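Long-range contact in cellulosomal scaffoldin (Acetivibrio cellulolyticus, PDB 4WI0), which acts as a cellulosome scaffold, here through its C-terminal X module and calcium-binding dockerin, which bind a type II cohesin, and probably also hydrolyses cellulose: residues I21-K35 with I47-K61. The protein carries 1 engineered substitution. Sequence-based numbering, arbitrary orientation.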
loop_
_atom_site.group_PDB
_atom_site.type_symbol
_atom_site.label_atom_id
_atom_site.label_comp_id
_atom_site.label_asym_id
_atom_site.label_seq_id
_atom_site.Cartn_x
_atom_site.Cartn_y
_atom_site.Cartn_z
ATOM N N ILE B 21 -7.707 -16.415 4.367
ATOM C CA ILE B 21 -6.398 -16.733 3.770
ATOM C C ILE B 21 -5.256 -16.132 4.601
ATOM O O ILE B 21 -4.292 -16.829 4.907
ATOM C CB ILE B 21 -6.268 -16.341 2.261
ATOM C CG1 ILE B 21 -4.792 -16.223 1.850
ATOM C CG2 ILE B 21 -6.969 -15.033 1.928
ATOM C CD1 ILE B 21 -4.557 -16.105 0.359
ATOM N N VAL B 22 -5.363 -14.859 4.972
ATOM C CA VAL B 22 -4.259 -14.178 5.685
ATOM C C VAL B 22 -4.134 -14.522 7.174
ATOM O O VAL B 22 -3.058 -14.340 7.752
ATOM C CB VAL B 22 -4.314 -12.639 5.542
ATOM C CG1 VAL B 22 -4.284 -12.242 4.076
ATOM C CG2 VAL B 22 -5.530 -12.051 6.242
ATOM N N LYS B 23 -5.215 -14.999 7.793
ATOM C CA LYS B 23 -5.170 -15.409 9.207
ATOM C C LYS B 23 -4.620 -16.819 9.416
ATOM O O LYS B 23 -4.138 -17.143 10.502
ATOM C CB LYS B 23 -6.541 -15.302 9.857
ATOM C CG LYS B 23 -6.946 -13.885 10.199
ATOM C CD LYS B 23 -8.300 -13.884 10.878
ATOM C CE LYS B 23 -8.830 -12.478 11.079
ATOM N NZ LYS B 23 -10.225 -12.529 11.586
ATOM N N ALA B 24 -4.696 -17.642 8.380
ATOM C CA ALA B 24 -4.188 -19.001 8.421
ATOM C C ALA B 24 -2.695 -19.030 8.142
ATOM O O ALA B 24 -2.150 -18.110 7.527
ATOM C CB ALA B 24 -4.916 -19.857 7.398
ATOM N N GLY B 25 -2.044 -20.093 8.605
ATOM C CA GLY B 25 -0.680 -20.399 8.211
ATOM C C GLY B 25 0.428 -19.857 9.093
ATOM O O GLY B 25 1.594 -20.029 8.759
ATOM N N PHE B 26 0.091 -19.205 10.204
ATOM C CA PHE B 26 1.108 -18.799 11.177
ATOM C C PHE B 26 1.509 -20.019 12.011
ATOM O O PHE B 26 0.645 -20.726 12.541
ATOM C CB PHE B 26 0.590 -17.693 12.098
ATOM C CG PHE B 26 0.356 -16.373 11.408
ATOM C CD1 PHE B 26 1.393 -15.467 11.238
ATOM C CD2 PHE B 26 -0.909 -16.032 10.949
ATOM C CE1 PHE B 26 1.178 -14.253 10.604
ATOM C CE2 PHE B 26 -1.133 -14.819 10.311
ATOM C CZ PHE B 26 -0.090 -13.929 10.139
ATOM N N THR B 27 2.816 -20.272 12.111
ATOM C CA THR B 27 3.335 -21.386 12.896
ATOM C C THR B 27 3.756 -20.884 14.271
ATOM O O THR B 27 4.559 -19.958 14.385
ATOM C CB THR B 27 4.537 -22.047 12.202
ATOM O OG1 THR B 27 4.160 -22.449 10.882
ATOM C CG2 THR B 27 5.019 -23.253 12.975
ATOM N N VAL B 28 3.202 -21.504 15.310
ATOM C CA VAL B 28 3.456 -21.116 16.684
ATOM C C VAL B 28 4.199 -22.258 17.354
ATOM O O VAL B 28 3.689 -23.369 17.429
ATOM C CB VAL B 28 2.141 -20.842 17.443
ATOM C CG1 VAL B 28 2.423 -20.383 18.864
ATOM C CG2 VAL B 28 1.318 -19.802 16.706
ATOM N N GLU B 29 5.414 -21.971 17.817
ATOM C CA GLU B 29 6.303 -22.965 18.406
ATOM C C GLU B 29 6.508 -22.626 19.872
ATOM O O GLU B 29 6.689 -21.459 20.211
ATOM C CB GLU B 29 7.674 -22.955 17.701
ATOM C CG GLU B 29 8.793 -23.545 18.562
ATOM C CD GLU B 29 10.139 -23.671 17.872
ATOM O OE1 GLU B 29 10.458 -22.878 16.951
ATOM O OE2 GLU B 29 10.894 -24.568 18.298
ATOM N N ILE B 30 6.506 -23.645 20.728
ATOM C CA ILE B 30 6.911 -23.492 22.114
ATOM C C ILE B 30 8.392 -23.878 22.209
ATOM O O ILE B 30 8.734 -25.057 22.302
ATOM C CB ILE B 30 6.048 -24.344 23.061
ATOM C CG1 ILE B 30 4.579 -23.919 22.938
ATOM C CG2 ILE B 30 6.533 -24.204 24.507
ATOM C CD1 ILE B 30 3.623 -24.792 23.698
ATOM N N VAL B 31 9.255 -22.864 22.160
ATOM C CA VAL B 31 10.704 -23.065 22.105
ATOM C C VAL B 31 11.118 -23.891 23.316
ATOM O O VAL B 31 10.645 -23.640 24.424
ATOM C CB VAL B 31 11.470 -21.727 22.108
ATOM C CG1 VAL B 31 12.978 -21.963 22.134
ATOM C CG2 VAL B 31 11.097 -20.885 20.895
ATOM N N GLY B 32 11.990 -24.874 23.093
ATOM C CA GLY B 32 12.420 -25.791 24.149
ATOM C C GLY B 32 11.682 -27.114 24.081
ATOM O O GLY B 32 12.116 -28.098 24.664
ATOM N N THR B 33 10.546 -27.127 23.391
ATOM C CA THR B 33 9.848 -28.352 23.047
ATOM C C THR B 33 9.905 -28.512 21.527
ATOM O O THR B 33 10.375 -27.625 20.804
ATOM C CB THR B 33 8.373 -28.306 23.492
ATOM O OG1 THR B 33 7.646 -27.387 22.665
ATOM C CG2 THR B 33 8.245 -27.869 24.950
ATOM N N THR B 34 9.417 -29.642 21.042
ATOM C CA THR B 34 9.229 -29.834 19.608
ATOM C C THR B 34 7.755 -29.687 19.268
ATOM O O THR B 34 7.277 -30.279 18.297
ATOM C CB THR B 34 9.663 -31.242 19.180
ATOM O OG1 THR B 34 8.768 -32.198 19.760
ATOM C CG2 THR B 34 11.094 -31.525 19.621
ATOM N N LYS B 35 7.034 -28.910 20.071
ATOM C CA LYS B 35 5.599 -28.771 19.913
ATOM C C LYS B 35 5.282 -27.467 19.203
ATOM O O LYS B 35 5.766 -26.396 19.593
ATOM C CB LYS B 35 4.906 -28.849 21.273
ATOM C CG LYS B 35 5.129 -30.185 21.974
ATOM C CD LYS B 35 4.102 -30.463 23.058
ATOM C CE LYS B 35 3.856 -31.958 23.226
ATOM N NZ LYS B 35 4.940 -32.655 23.971
ATOM N N ILE B 47 -2.055 -26.108 20.890
ATOM C CA ILE B 47 -0.964 -27.054 21.107
ATOM C C ILE B 47 -1.240 -27.857 22.379
ATOM O O ILE B 47 -1.339 -27.289 23.468
ATOM C CB ILE B 47 0.399 -26.344 21.226
ATOM C CG1 ILE B 47 0.630 -25.413 20.030
ATOM C CG2 ILE B 47 1.516 -27.380 21.322
ATOM C CD1 ILE B 47 1.719 -24.376 20.234
ATOM N N LYS B 48 -1.339 -29.173 22.235
ATOM C CA LYS B 48 -1.720 -30.055 23.329
ATOM C C LYS B 48 -0.503 -30.696 23.976
ATOM O O LYS B 48 0.594 -30.638 23.430
ATOM C CB LYS B 48 -2.642 -31.154 22.805
ATOM C CG LYS B 48 -3.926 -30.636 22.174
ATOM C CD LYS B 48 -4.718 -31.759 21.525
ATOM C CE LYS B 48 -6.030 -31.246 20.956
ATOM N NZ LYS B 48 -6.793 -32.318 20.255
ATOM N N ASP B 49 -0.721 -31.310 25.138
ATOM C CA ASP B 49 0.308 -32.078 25.862
ATOM C C ASP B 49 1.556 -31.264 26.205
ATOM O O ASP B 49 2.670 -31.790 26.200
ATOM C CB ASP B 49 0.712 -33.338 25.077
ATOM C CG ASP B 49 -0.458 -34.279 24.815
ATOM O OD1 ASP B 49 -1.415 -34.318 25.619
ATOM O OD2 ASP B 49 -0.409 -34.999 23.795
ATOM N N VAL B 50 1.371 -29.984 26.511
ATOM C CA VAL B 50 2.499 -29.125 26.864
ATOM C C VAL B 50 2.806 -29.306 28.347
ATOM O O VAL B 50 1.901 -29.261 29.187
ATOM C CB VAL B 50 2.219 -27.642 26.560
ATOM C CG1 VAL B 50 3.406 -26.776 26.960
ATOM C CG2 VAL B 50 1.900 -27.451 25.086
ATOM N N ALA B 51 4.081 -29.511 28.662
ATOM C CA ALA B 51 4.517 -29.649 30.046
ATOM C C ALA B 51 4.515 -28.288 30.725
ATOM O O ALA B 51 4.851 -27.272 30.109
ATOM C CB ALA B 51 5.905 -30.272 30.116
ATOM N N ALA B 52 4.123 -28.287 31.996
ATOM C CA ALA B 52 4.149 -27.098 32.833
ATOM C C ALA B 52 5.574 -26.566 32.930
ATOM O O ALA B 52 6.522 -27.338 33.040
ATOM C CB ALA B 52 3.618 -27.429 34.219
ATOM N N GLY B 53 5.711 -25.244 32.893
ATOM C CA GLY B 53 7.016 -24.588 32.820
ATOM C C GLY B 53 6.895 -23.212 32.190
ATOM O O GLY B 53 5.797 -22.774 31.856
ATOM N N THR B 54 8.030 -22.537 32.030
ATOM C CA THR B 54 8.078 -21.192 31.465
ATOM C C THR B 54 8.863 -21.199 30.158
ATOM O O THR B 54 9.987 -21.716 30.109
ATOM C CB THR B 54 8.756 -20.197 32.426
ATOM O OG1 THR B 54 8.131 -20.264 33.716
ATOM C CG2 THR B 54 8.652 -18.778 31.893
ATOM N N TYR B 55 8.285 -20.580 29.125
ATOM C CA TYR B 55 8.768 -20.705 27.757
ATOM C C TYR B 55 8.786 -19.389 27.006
ATOM O O TYR B 55 8.069 -18.443 27.337
ATOM C CB TYR B 55 7.860 -21.654 26.950
ATOM C CG TYR B 55 7.688 -23.034 27.530
ATOM C CD1 TYR B 55 8.643 -24.027 27.322
ATOM C CD2 TYR B 55 6.558 -23.357 28.277
ATOM C CE1 TYR B 55 8.484 -25.301 27.853
ATOM C CE2 TYR B 55 6.390 -24.629 28.815
ATOM C CZ TYR B 55 7.350 -25.595 28.598
ATOM O OH TYR B 55 7.181 -26.851 29.129
ATOM N N THR B 56 9.606 -19.361 25.965
ATOM C CA THR B 56 9.487 -18.381 24.908
ATOM C C THR B 56 8.608 -19.001 23.829
ATOM O O THR B 56 8.816 -20.149 23.458
ATOM C CB THR B 56 10.865 -18.029 24.331
ATOM O OG1 THR B 56 11.678 -17.495 25.378
ATOM C CG2 THR B 56 10.741 -17.002 23.217
ATOM N N VAL B 57 7.614 -18.257 23.350
ATOM C CA VAL B 57 6.782 -18.704 22.231
ATOM C C VAL B 57 7.192 -17.935 20.975
ATOM O O VAL B 57 7.284 -16.709 21.013
ATOM C CB VAL B 57 5.285 -18.505 22.538
ATOM C CG1 VAL B 57 4.427 -18.909 21.351
ATOM C CG2 VAL B 57 4.897 -19.340 23.757
ATOM N N LYS B 58 7.458 -18.657 19.882
ATOM C CA LYS B 58 7.941 -18.046 18.644
ATOM C C LYS B 58 6.916 -18.211 17.528
ATOM O O LYS B 58 6.386 -19.305 17.319
ATOM C CB LYS B 58 9.280 -18.642 18.209
ATOM C CG LYS B 58 9.858 -17.973 16.963
ATOM C CD LYS B 58 11.374 -18.091 16.872
ATOM C CE LYS B 58 11.806 -19.497 16.513
ATOM N NZ LYS B 58 13.277 -19.590 16.308
ATOM N N ILE B 59 6.647 -17.119 16.820
ATOM C CA ILE B 59 5.639 -17.109 15.763
ATOM C C ILE B 59 6.291 -16.711 14.450
ATOM O O ILE B 59 6.958 -15.680 14.368
ATOM C CB ILE B 59 4.468 -16.163 16.084
ATOM C CG1 ILE B 59 3.886 -16.467 17.471
ATOM C CG2 ILE B 59 3.367 -16.298 15.027
ATOM C CD1 ILE B 59 4.402 -15.573 18.571
ATOM N N THR B 60 6.090 -17.534 13.424
ATOM C CA THR B 60 6.721 -17.325 12.129
ATOM C C THR B 60 5.713 -17.499 10.989
ATOM O O THR B 60 4.732 -18.234 11.111
ATOM C CB THR B 60 7.910 -18.294 11.915
ATOM O OG1 THR B 60 7.449 -19.646 11.894
ATOM C CG2 THR B 60 8.943 -18.164 13.038
ATOM N N LYS B 61 5.966 -16.804 9.891
ATOM C CA LYS B 61 5.224 -17.008 8.638
ATOM C C LYS B 61 6.010 -16.350 7.526
ATOM O O LYS B 61 6.594 -15.286 7.728
ATOM C CB LYS B 61 3.816 -16.400 8.692
ATOM C CG LYS B 61 2.916 -16.856 7.547
ATOM C CD LYS B 61 1.511 -16.270 7.641
ATOM C CE LYS B 61 0.708 -16.579 6.385
ATOM N NZ LYS B 61 -0.640 -15.949 6.418
HETATM O O HOH W 1 4.191 -20.559 8.849
HETATM O O HOH W 2 7.308 -20.762 14.588
HETATM O O HOH W 3 11.592 -21.547 25.805
#
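Strand 27-31 pairs antiparallel with strand 53-60, their axes 4.8 Å apart at the closest. Thr27 with Thr60 and Glu29 with Lys58 are hydrogen-bonded pairs, each joined by two N-H···O=C bonds; the non-hydrogen-bonded pair Val28–Ile59 lies between them, and Ile30–Val57 follows beyond Glu29–Lys58. At the far end Val31 N gives one more, more bent bond (140°) to Thr56 O, and a water bridges Val31 O to Thr56 N where the first strand leaves the second through its type II turn, Ile30 to Thr33. Gly32 suits that turn through its positive phi.

Side chains alternate. Val28, Ile30, Val57 and Ile59 line the buried face, branched residues at home in strands; Val28 CG1 meets Val57 CG1 at 3.5 Å. Ile30 divides its branches: with CG1 anti to the carbonyl carbon (chi1 -60°), CD1 runs tip to tip into Val50 CG2 on the other sheet, tightly at 3.5 Å, whereas CG2 sits over one face of the Tyr55 ring, 3.7 Å from its centroid. Tyr55 OH is tied to Ala51 O, which helps fix the ring. The opposite face carries Thr27, Glu29, Lys58 and Thr60, polar residues fit for a partly exposed surface; Glu29 and Lys58 lie side by side, but Glu29 OE1 stays 4.4 Å from Lys58 NZ, too far for a salt bridge.

Past the strands, extended Lys61 lays CD over the centre of the Phe26 ring, 3.6 Å from the centroid, and its NZ donates to Ala24 O (2.9 Å). The chemistry thus changes along the contact: an apolar interior joins the two sheets of this transthyretin-like X module, while at one end a lysine uses its methylenes against an aromatic face and its ammonium to hold the loop after helix 19-22, beside the dockerin.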